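Local structure of integral membrane indolylacetylinositol arabinosyltransferase EmbB (7BVC) at residues Asn508-Tyr513 with Ile579-Leu584; Gln502-Glu507 with Phe570-Pro575; Met382-Gly387 with Ile523-Ala528. The protein probably transfers arabinose units to build the arabinan of cell-wall arabinogalactan, acting as a membrane-embedded arabinosyltransferase that binds ethambutol. All coordinates share one frame; numbering follows the deposited sequence.

All three contacts lie in the GT-C-like membrane domain, and contact 1 touches both of the others. Contacts 1 and 2, with centres 11 Å apart, are joined by Arg-510 of contact 1, whose NH2 makes a weak hydrogen bond of 3.2 Å to Leu-571 O of contact 2. Contacts 1 and 3, with centres 12 Å apart, touch where Ile-579 O lies 3.5 Å from Phe-384 CE1. Contacts 2 and 3 are separate, their nearest atoms about 10 Å apart. His-580 of contact 1 belongs to the ethambutol pocket. The side chain of Arg-525 in contact 3 is about 8 Å from bound ethambutol. The side chain of Pro-575 in contact 2 is about 10 Å from bound ethambutol. Tyr-511 of contact 1 and Glu-507 of contact 2 touch a bound cardiolipin.

Contact 1 of 3, residues Asn508-Tyr513 with Ile579-Leu584; sequences NLRYYY and IHHFGL
Within the GT-C-like membrane domain, the short helix 509-512 packs against the 3-10 turn that leads into helix 586-599, a turn that also carries His-580 of the ethambutol pocket. Arg-510 makes the largest share of the contact. Its CG stands anti to the backbone N and the chain runs straight through CD before bending at chi3 (-84°), so that the aliphatic part lies across the tip of Phe-582 while the guanidinium reaches His-581. The evidence for the first half is that Phe-582 CZ sits 3.6 Å from Arg-510 CG and 3.7 Å from Arg-510 CD; the phenyl tip thus meets methylenes rather than the charged group. In the second half, Arg-510 NH1 donates a weak hydrogen bond to His-581 ND1 over 3.3 Å, fairly straight at 155°. The nitrogen arrives at the imidazole edge, in the ring plane, with the two flat groups tilted by 34°. The stronger partner of the guanidinium is Glu-507, in salt bridge with NH2. Tyr-511 CE1 also approaches Phe-582 CZ at 4.2 Å, and Phe-529 meets both rings. Separately, Ile-579 CD1 packs 3.6 Å from Tyr-513 CB and 3.4 Å from Tyr-513 O. As ND1 accepts from a cation, the geometry is consistent with an imidazole carrying no proton on that nitrogen. Arg-510 might disfavour a doubly protonated His-581, but its salt bridge to Glu-507 tempers that charge, and Glu-391 and a bound phosphate, both near His-581, would act the other way.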
loop_
_atom_site.group_PDB
_atom_site.type_symbol
_atom_site.label_atom_id
_atom_site.label_comp_id
_atom_site.label_asym_id
_atom_site.label_seq_id
_atom_site.Cartn_x
_atom_site.Cartn_y
_atom_site.Cartn_z
ATOM N N ASN B 508 4.022 -8.243 -6.851
ATOM C CA ASN B 508 4.771 -7.763 -5.696
ATOM C C ASN B 508 3.884 -7.331 -4.535
ATOM O O ASN B 508 4.406 -7.091 -3.441
ATOM C CB ASN B 508 5.683 -6.604 -6.106
ATOM C CG ASN B 508 5.002 -5.630 -7.046
ATOM O OD1 ASN B 508 3.806 -5.371 -6.932
ATOM N ND2 ASN B 508 5.766 -5.081 -7.982
ATOM N N LEU B 509 2.568 -7.230 -4.735
ATOM C CA LEU B 509 1.681 -6.875 -3.631
ATOM C C LEU B 509 1.670 -7.959 -2.560
ATOM O O LEU B 509 1.566 -7.660 -1.363
ATOM C CB LEU B 509 0.267 -6.626 -4.151
ATOM C CG LEU B 509 -0.055 -5.199 -4.589
ATOM C CD1 LEU B 509 -1.537 -5.057 -4.886
ATOM C CD2 LEU B 509 0.378 -4.206 -3.527
ATOM N N ARG B 510 1.770 -9.225 -2.973
ATOM C CA ARG B 510 1.743 -10.323 -2.013
ATOM C C ARG B 510 2.901 -10.243 -1.031
ATOM O O ARG B 510 2.755 -10.628 0.134
ATOM C CB ARG B 510 1.762 -11.662 -2.751
ATOM C CG ARG B 510 1.533 -12.864 -1.856
ATOM C CD ARG B 510 1.560 -14.156 -2.648
ATOM N NE ARG B 510 0.268 -14.454 -3.259
ATOM C CZ ARG B 510 0.044 -14.439 -4.568
ATOM N NH1 ARG B 510 -1.161 -14.722 -5.038
ATOM N NH2 ARG B 510 1.025 -14.141 -5.404
ATOM N N TYR B 511 4.056 -9.748 -1.477
ATOM C CA TYR B 511 5.199 -9.571 -0.593
ATOM C C TYR B 511 5.237 -8.197 0.053
ATOM O O TYR B 511 5.874 -8.036 1.099
ATOM C CB TYR B 511 6.501 -9.813 -1.360
ATOM C CG TYR B 511 6.498 -11.100 -2.150
ATOM C CD1 TYR B 511 6.836 -12.303 -1.551
ATOM C CD2 TYR B 511 6.149 -11.111 -3.491
ATOM C CE1 TYR B 511 6.830 -13.480 -2.267
ATOM C CE2 TYR B 511 6.141 -12.284 -4.215
ATOM C CZ TYR B 511 6.482 -13.466 -3.598
ATOM O OH TYR B 511 6.475 -14.638 -4.316
ATOM N N TYR B 512 4.577 -7.203 -0.544
ATOM C CA TYR B 512 4.459 -5.905 0.109
ATOM C C TYR B 512 3.543 -5.972 1.322
ATOM O O TYR B 512 3.770 -5.266 2.309
ATOM C CB TYR B 512 3.951 -4.865 -0.889
ATOM C CG TYR B 512 3.355 -3.631 -0.254
ATOM C CD1 TYR B 512 4.151 -2.723 0.429
ATOM C CD2 TYR B 512 1.997 -3.370 -0.345
ATOM C CE1 TYR B 512 3.610 -1.593 1.006
ATOM C CE2 TYR B 512 1.447 -2.243 0.229
ATOM C CZ TYR B 512 2.257 -1.358 0.902
ATOM O OH TYR B 512 1.711 -0.234 1.474
ATOM N N TYR B 513 2.509 -6.815 1.272
ATOM C CA TYR B 513 1.620 -6.966 2.418
ATOM C C TYR B 513 2.269 -7.730 3.562
ATOM O O TYR B 513 1.766 -7.679 4.687
ATOM C CB TYR B 513 0.333 -7.677 1.998
ATOM C CG TYR B 513 -0.561 -6.861 1.100
ATOM C CD1 TYR B 513 -0.560 -5.476 1.159
ATOM C CD2 TYR B 513 -1.410 -7.479 0.192
ATOM C CE1 TYR B 513 -1.378 -4.728 0.340
ATOM C CE2 TYR B 513 -2.231 -6.738 -0.631
ATOM C CZ TYR B 513 -2.211 -5.364 -0.554
ATOM O OH TYR B 513 -3.027 -4.621 -1.373
ATOM N N ILE B 579 -2.231 -12.948 1.379
ATOM C CA ILE B 579 -1.201 -13.652 2.133
ATOM C C ILE B 579 -1.637 -15.070 2.495
ATOM O O ILE B 579 -0.778 -15.941 2.692
ATOM C CB ILE B 579 -0.816 -12.848 3.390
ATOM C CG1 ILE B 579 -0.223 -11.500 2.988
ATOM C CG2 ILE B 579 0.198 -13.588 4.245
ATOM C CD1 ILE B 579 0.001 -10.572 4.150
ATOM N N HIS B 580 -2.946 -15.336 2.543
ATOM C CA HIS B 580 -3.433 -16.678 2.840
ATOM C C HIS B 580 -2.899 -17.721 1.868
ATOM O O HIS B 580 -2.902 -18.912 2.190
ATOM C CB HIS B 580 -4.962 -16.705 2.817
ATOM C CG HIS B 580 -5.600 -15.445 3.312
ATOM N ND1 HIS B 580 -5.648 -15.109 4.647
ATOM C CD2 HIS B 580 -6.231 -14.447 2.650
ATOM C CE1 HIS B 580 -6.272 -13.952 4.786
ATOM N NE2 HIS B 580 -6.635 -13.530 3.589
ATOM N N HIS B 581 -2.441 -17.303 0.692
ATOM C CA HIS B 581 -1.914 -18.216 -0.313
ATOM C C HIS B 581 -0.516 -18.720 0.016
ATOM O O HIS B 581 0.095 -19.387 -0.825
ATOM C CB HIS B 581 -1.909 -17.541 -1.685
ATOM C CG HIS B 581 -3.268 -17.152 -2.174
ATOM N ND1 HIS B 581 -3.462 -16.408 -3.317
ATOM C CD2 HIS B 581 -4.501 -17.403 -1.675
ATOM C CE1 HIS B 581 -4.755 -16.218 -3.500
ATOM N NE2 HIS B 581 -5.407 -16.811 -2.518
ATOM N N PHE B 582 0.006 -18.420 1.202
ATOM C CA PHE B 582 1.295 -18.939 1.633
ATOM C C PHE B 582 1.176 -20.251 2.394
ATOM O O PHE B 582 2.201 -20.850 2.729
ATOM C CB PHE B 582 2.021 -17.907 2.499
ATOM C CG PHE B 582 2.625 -16.779 1.718
ATOM C CD1 PHE B 582 3.243 -17.016 0.503
ATOM C CD2 PHE B 582 2.579 -15.484 2.198
ATOM C CE1 PHE B 582 3.799 -15.981 -0.218
ATOM C CE2 PHE B 582 3.136 -14.445 1.481
ATOM C CZ PHE B 582 3.746 -14.695 0.272
ATOM N N GLY B 583 -0.043 -20.707 2.675
ATOM C CA GLY B 583 -0.228 -22.014 3.275
ATOM C C GLY B 583 -0.009 -23.166 2.323
ATOM O O GLY B 583 -0.024 -24.321 2.760
ATOM N N LEU B 584 0.191 -22.878 1.036
ATOM C CA LEU B 584 0.462 -23.920 0.056
ATOM C C LEU B 584 1.840 -24.534 0.236
ATOM O O LEU B 584 2.090 -25.630 -0.277
ATOM C CB LEU B 584 0.337 -23.352 -1.356
ATOM C CG LEU B 584 -1.048 -22.843 -1.744
ATOM C CD1 LEU B 584 -1.002 -22.171 -3.099
ATOM C CD2 LEU B 584 -2.042 -23.983 -1.746
#

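Contact 2 of 3, residues Gln502-Glu507 with Phe570-Pro575; sequences QEWWTE and FLMFTP
Glu-507, Trp-504 and Gln-502 meet the opposing residues 570-575 where two irregular loops of the GT-C-like membrane domain run beside each other, one preceding helix 509-512 and the other following helix 554-570. In the first shell, the Glu-507 chain bends at chi2 (65°) and crosses Met-572 at about a right angle. Its OE1 packs 3.3 Å from Met-572 CA and 3.4 Å from Met-572 CG; the nearness of OE1 to Leu-571 O, another acceptor, is not a bond. Trp-504 adopts the crowded first torsion (chi1 68°), with CG between the backbone N and the carbonyl carbon, and lies alongside Phe-573, both pointing the same way. The touching atoms are Trp-504 CB and Phe-573 CD1, 3.6 Å apart. The five-membered ring of Trp-504 and the phenyl ring of Phe-573 form an oblique pair, with centroids 5.9 Å apart and planes at 46°. At the other end, Gln-502 CB comes within 3.3 Å of Pro-575 O.

A second shell positions these groups. The Glu-507 charge is met through OE2 by a salt bridge with Arg-510, which would help keep the carboxylate ionised, and Lys-577 NZ donates to Gln-502 O. Residues of a neighbouring protein chain pack on Trp-504, Met-572 and Glu-507, and Glu-507 also touches a cardiolipin. Both aromatic rings are backed by their sequence neighbours: Trp-505 CB sits 4.0 Å above the centre of the Trp-504 ring, and Met-572 CB 4.2 Å above the centre of the Phe-573 ring.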
loop_
_atom_site.group_PDB
_atom_site.type_symbol
_atom_site.label_atom_id
_atom_site.label_comp_id
_atom_site.label_asym_id
_atom_site.label_seq_id
_atom_site.Cartn_x
_atom_site.Cartn_y
_atom_site.Cartn_z
ATOM N N GLN B 502 -6.431 -8.038 -10.416
ATOM C CA GLN B 502 -5.035 -8.225 -10.023
ATOM C C GLN B 502 -4.250 -8.959 -11.114
ATOM O O GLN B 502 -3.814 -10.099 -10.957
ATOM C CB GLN B 502 -4.933 -8.953 -8.678
ATOM C CG GLN B 502 -5.558 -8.198 -7.524
ATOM C CD GLN B 502 -5.109 -6.753 -7.464
ATOM O OE1 GLN B 502 -5.927 -5.844 -7.340
ATOM N NE2 GLN B 502 -3.803 -6.534 -7.533
ATOM N N GLU B 503 -4.102 -8.264 -12.240
ATOM C CA GLU B 503 -3.320 -8.749 -13.373
ATOM C C GLU B 503 -1.915 -9.173 -12.957
ATOM O O GLU B 503 -1.428 -8.784 -11.892
ATOM C CB GLU B 503 -3.261 -7.671 -14.452
ATOM C CG GLU B 503 -2.557 -6.409 -14.009
ATOM C CD GLU B 503 -3.487 -5.423 -13.322
ATOM O OE1 GLU B 503 -4.598 -5.827 -12.923
ATOM O OE2 GLU B 503 -3.108 -4.241 -13.186
ATOM N N TRP B 504 -1.250 -9.957 -13.811
ATOM C CA TRP B 504 -0.098 -10.740 -13.371
ATOM C C TRP B 504 1.075 -9.873 -12.933
ATOM O O TRP B 504 1.846 -10.285 -12.059
ATOM C CB TRP B 504 0.340 -11.692 -14.485
ATOM C CG TRP B 504 0.910 -11.001 -15.677
ATOM C CD1 TRP B 504 0.231 -10.567 -16.774
ATOM C CD2 TRP B 504 2.283 -10.664 -15.894
ATOM N NE1 TRP B 504 1.095 -9.979 -17.663
ATOM C CE2 TRP B 504 2.362 -10.024 -17.145
ATOM C CE3 TRP B 504 3.453 -10.838 -15.151
ATOM C CZ2 TRP B 504 3.563 -9.560 -17.670
ATOM C CZ3 TRP B 504 4.644 -10.377 -15.673
ATOM C CH2 TRP B 504 4.690 -9.746 -16.920
ATOM N N TRP B 505 1.239 -8.686 -13.511
ATOM C CA TRP B 505 2.385 -7.857 -13.158
ATOM C C TRP B 505 2.213 -7.139 -11.826
ATOM O O TRP B 505 3.066 -6.319 -11.469
ATOM C CB TRP B 505 2.675 -6.838 -14.262
ATOM C CG TRP B 505 1.590 -5.842 -14.505
ATOM C CD1 TRP B 505 1.276 -4.763 -13.732
ATOM C CD2 TRP B 505 0.694 -5.807 -15.620
ATOM N NE1 TRP B 505 0.230 -4.070 -14.286
ATOM C CE2 TRP B 505 -0.143 -4.689 -15.449
ATOM C CE3 TRP B 505 0.515 -6.616 -16.744
ATOM C CZ2 TRP B 505 -1.144 -4.361 -16.357
ATOM C CZ3 TRP B 505 -0.479 -6.290 -17.643
ATOM C CH2 TRP B 505 -1.295 -5.173 -17.445
ATOM N N THR B 506 1.137 -7.415 -11.093
ATOM C CA THR B 506 0.928 -6.887 -9.752
ATOM C C THR B 506 1.286 -7.926 -8.688
ATOM O O THR B 506 0.660 -7.994 -7.626
ATOM C CB THR B 506 -0.518 -6.405 -9.610
ATOM O OG1 THR B 506 -0.843 -5.581 -10.734
ATOM C CG2 THR B 506 -0.690 -5.535 -8.376
ATOM N N GLU B 507 2.290 -8.758 -8.970
ATOM C CA GLU B 507 2.633 -9.852 -8.071
ATOM C C GLU B 507 3.284 -9.354 -6.786
ATOM O O GLU B 507 3.104 -9.963 -5.726
ATOM C CB GLU B 507 3.555 -10.839 -8.788
ATOM C CG GLU B 507 4.165 -11.907 -7.898
ATOM C CD GLU B 507 3.128 -12.846 -7.318
ATOM O OE1 GLU B 507 2.101 -13.083 -7.986
ATOM O OE2 GLU B 507 3.338 -13.348 -6.195
ATOM N N PHE B 570 4.075 -19.990 -10.619
ATOM C CA PHE B 570 2.643 -20.136 -10.839
ATOM C C PHE B 570 1.803 -19.340 -9.852
ATOM O O PHE B 570 0.597 -19.199 -10.071
ATOM C CB PHE B 570 2.242 -21.611 -10.753
ATOM C CG PHE B 570 2.353 -22.350 -12.055
ATOM C CD1 PHE B 570 1.643 -21.933 -13.165
ATOM C CD2 PHE B 570 3.161 -23.469 -12.164
ATOM C CE1 PHE B 570 1.740 -22.614 -14.361
ATOM C CE2 PHE B 570 3.262 -24.153 -13.357
ATOM C CZ PHE B 570 2.549 -23.725 -14.456
ATOM N N LEU B 571 2.394 -18.844 -8.762
ATOM C CA LEU B 571 1.630 -18.007 -7.845
ATOM C C LEU B 571 1.214 -16.680 -8.466
ATOM O O LEU B 571 0.377 -15.983 -7.884
ATOM C CB LEU B 571 2.423 -17.750 -6.565
ATOM C CG LEU B 571 2.091 -18.679 -5.395
ATOM C CD1 LEU B 571 2.761 -18.199 -4.119
ATOM C CD2 LEU B 571 0.588 -18.795 -5.208
ATOM N N MET B 572 1.775 -16.313 -9.612
ATOM C CA MET B 572 1.226 -15.223 -10.410
ATOM C C MET B 572 -0.003 -15.751 -11.148
ATOM O O MET B 572 -0.467 -16.871 -10.916
ATOM C CB MET B 572 2.280 -14.669 -11.362
ATOM C CG MET B 572 3.627 -14.408 -10.719
ATOM S SD MET B 572 4.788 -13.610 -11.844
ATOM C CE MET B 572 4.615 -14.639 -13.297
ATOM N N PHE B 573 -0.568 -14.928 -12.031
ATOM C CA PHE B 573 -1.701 -15.330 -12.860
ATOM C C PHE B 573 -2.930 -15.669 -12.023
ATOM O O PHE B 573 -3.943 -16.126 -12.562
ATOM C CB PHE B 573 -1.328 -16.520 -13.750
ATOM C CG PHE B 573 -0.036 -16.344 -14.491
ATOM C CD1 PHE B 573 0.196 -15.207 -15.246
ATOM C CD2 PHE B 573 0.948 -17.313 -14.431
ATOM C CE1 PHE B 573 1.384 -15.042 -15.926
ATOM C CE2 PHE B 573 2.139 -17.152 -15.110
ATOM C CZ PHE B 573 2.356 -16.016 -15.859
ATOM N N THR B 574 -2.855 -15.456 -10.712
ATOM C CA THR B 574 -4.036 -15.696 -9.894
ATOM C C THR B 574 -4.816 -14.398 -9.714
ATOM O O THR B 574 -4.216 -13.332 -9.543
ATOM C CB THR B 574 -3.649 -16.258 -8.529
ATOM O OG1 THR B 574 -2.739 -15.362 -7.881
ATOM C CG2 THR B 574 -2.994 -17.619 -8.681
ATOM N N PRO B 575 -6.149 -14.467 -9.751
ATOM C CA PRO B 575 -6.956 -13.237 -9.720
ATOM C C PRO B 575 -6.840 -12.440 -8.430
ATOM O O PRO B 575 -7.265 -11.278 -8.413
ATOM C CB PRO B 575 -8.386 -13.755 -9.919
ATOM C CG PRO B 575 -8.222 -15.094 -10.562
ATOM C CD PRO B 575 -6.976 -15.664 -9.970
#

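Contact 3 of 3, residues Met382-Gly387 with Ile523-Ala528; sequences MPFNNG and ISRRVA
The loop between helices 367-381 and 391-411 of the GT-C-like membrane domain packs here on the run of residues that enters helix 527-545, predicted to span the membrane. Phe-384 holds CG anti to its carbonyl carbon, which sends the ring across to residues 525-528. There two of its carbons have different partners: CE2 lies 3.7 Å from Ala-528 CB, while CE1 sits 3.5 Å from Arg-525 NH1. Arg-525 makes this possible by bending twice, at chi2 (-110°) and at chi3 (-69°), which brings one face of the guanidinium against Phe-384 CE1. That carbon is offset toward the guanidinium rim, and the two planes differ by only 29°. The charge of Arg-525 is met by Asp-520, in salt bridge with NH2. The Arg-525 side chain also touches His-580 and lies about 8 Å from bound ethambutol, so it stands next to a residue of the pocket. Pro-383 supplies the remaining packing: its CG is 3.3 Å from Ser-524 O, and its CB is 3.8 Å from Ser-524 OG. The carbonyl O of Pro-383 lies in the guanidinium plane, at the edge, 3.7 Å from Arg-525 NH1.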
loop_
_atom_site.group_PDB
_atom_site.type_symbol
_atom_site.label_atom_id
_atom_site.label_comp_id
_atom_site.label_asym_id
_atom_site.label_seq_id
_atom_site.Cartn_x
_atom_site.Cartn_y
_atom_site.Cartn_z
ATOM N N MET B 382 0.144 -24.186 11.294
ATOM C CA MET B 382 -0.613 -23.607 12.403
ATOM C C MET B 382 -1.353 -22.327 12.029
ATOM O O MET B 382 -2.583 -22.275 12.199
ATOM C CB MET B 382 0.321 -23.396 13.598
ATOM C CG MET B 382 0.619 -24.650 14.393
ATOM S SD MET B 382 1.579 -24.293 15.874
ATOM C CE MET B 382 1.580 -25.899 16.657
ATOM N N PRO B 383 -0.701 -21.270 11.533
ATOM C CA PRO B 383 -1.402 -19.993 11.366
ATOM C C PRO B 383 -2.242 -19.882 10.104
ATOM O O PRO B 383 -2.927 -18.867 9.936
ATOM C CB PRO B 383 -0.251 -18.984 11.336
ATOM C CG PRO B 383 0.829 -19.722 10.662
ATOM C CD PRO B 383 0.712 -21.153 11.121
ATOM N N PHE B 384 -2.221 -20.872 9.216
ATOM C CA PHE B 384 -2.866 -20.740 7.915
ATOM C C PHE B 384 -3.983 -21.745 7.688
ATOM O O PHE B 384 -5.080 -21.356 7.272
ATOM C CB PHE B 384 -1.817 -20.876 6.799
ATOM C CG PHE B 384 -0.977 -19.648 6.599
ATOM C CD1 PHE B 384 -1.533 -18.487 6.096
ATOM C CD2 PHE B 384 0.370 -19.658 6.909
ATOM C CE1 PHE B 384 -0.761 -17.360 5.911
ATOM C CE2 PHE B 384 1.144 -18.534 6.726
ATOM C CZ PHE B 384 0.577 -17.384 6.225
ATOM N N ASN B 385 -3.742 -23.027 7.946
ATOM C CA ASN B 385 -4.625 -24.102 7.504
ATOM C C ASN B 385 -5.431 -24.711 8.648
ATOM O O ASN B 385 -5.644 -25.923 8.697
ATOM C CB ASN B 385 -3.825 -25.186 6.790
ATOM C CG ASN B 385 -2.915 -24.625 5.719
ATOM O OD1 ASN B 385 -3.134 -23.525 5.221
ATOM N ND2 ASN B 385 -1.886 -25.380 5.362
ATOM N N ASN B 386 -5.893 -23.883 9.581
ATOM C CA ASN B 386 -6.727 -24.356 10.677
ATOM C C ASN B 386 -8.170 -23.888 10.570
ATOM O O ASN B 386 -8.987 -24.242 11.425
ATOM C CB ASN B 386 -6.139 -23.915 12.021
ATOM C CG ASN B 386 -6.663 -24.735 13.180
ATOM O OD1 ASN B 386 -7.141 -25.852 12.996
ATOM N ND2 ASN B 386 -6.582 -24.181 14.381
ATOM N N GLY B 387 -8.511 -23.114 9.551
ATOM C CA GLY B 387 -9.863 -22.621 9.355
ATOM C C GLY B 387 -10.632 -23.462 8.360
ATOM O O GLY B 387 -10.589 -24.694 8.394
ATOM N N ILE B 523 3.717 -11.917 13.423
ATOM C CA ILE B 523 4.888 -12.710 13.786
ATOM C C ILE B 523 4.755 -14.136 13.267
ATOM O O ILE B 523 5.718 -14.719 12.754
ATOM C CB ILE B 523 5.099 -12.678 15.312
ATOM C CG1 ILE B 523 5.658 -11.324 15.745
ATOM C CG2 ILE B 523 6.038 -13.785 15.752
ATOM C CD1 ILE B 523 5.877 -11.215 17.231
ATOM N N SER B 524 3.559 -14.712 13.370
ATOM C CA SER B 524 3.348 -16.106 13.007
ATOM C C SER B 524 3.070 -16.315 11.526
ATOM O O SER B 524 3.179 -17.448 11.047
ATOM C CB SER B 524 2.191 -16.689 13.821
ATOM O OG SER B 524 0.969 -16.056 13.483
ATOM N N ARG B 525 2.718 -15.264 10.791
ATOM C CA ARG B 525 2.356 -15.391 9.385
ATOM C C ARG B 525 3.525 -15.141 8.440
ATOM O O ARG B 525 3.303 -14.970 7.238
ATOM C CB ARG B 525 1.208 -14.436 9.054
ATOM C CG ARG B 525 0.073 -14.473 10.057
ATOM C CD ARG B 525 -1.164 -15.110 9.457
ATOM N NE ARG B 525 -1.767 -14.267 8.431
ATOM C CZ ARG B 525 -2.781 -14.641 7.659
ATOM N NH1 ARG B 525 -3.307 -15.850 7.793
ATOM N NH2 ARG B 525 -3.266 -13.808 6.752
ATOM N N ARG B 526 4.757 -15.117 8.950
ATOM C CA ARG B 526 5.939 -14.955 8.116
ATOM C C ARG B 526 6.800 -16.205 8.043
ATOM O O ARG B 526 7.621 -16.321 7.121
ATOM C CB ARG B 526 6.796 -13.791 8.633
ATOM C CG ARG B 526 6.027 -12.492 8.790
ATOM C CD ARG B 526 6.907 -11.372 9.308
ATOM N NE ARG B 526 6.192 -10.101 9.345
ATOM C CZ ARG B 526 6.773 -8.919 9.516
ATOM N NH1 ARG B 526 8.086 -8.839 9.666
ATOM N NH2 ARG B 526 6.041 -7.815 9.536
ATOM N N VAL B 527 6.618 -17.136 8.981
ATOM C CA VAL B 527 7.439 -18.341 9.046
ATOM C C VAL B 527 7.287 -19.161 7.773
ATOM O O VAL B 527 8.278 -19.596 7.175
ATOM C CB VAL B 527 7.067 -19.163 10.293
ATOM C CG1 VAL B 527 8.050 -20.295 10.506
ATOM C CG2 VAL B 527 7.008 -18.266 11.517
ATOM N N ALA B 528 6.041 -19.361 7.328
ATOM C CA ALA B 528 5.765 -20.248 6.202
ATOM C C ALA B 528 6.567 -19.877 4.963
ATOM O O ALA B 528 6.886 -20.751 4.149
ATOM C CB ALA B 528 4.271 -20.235 5.882
#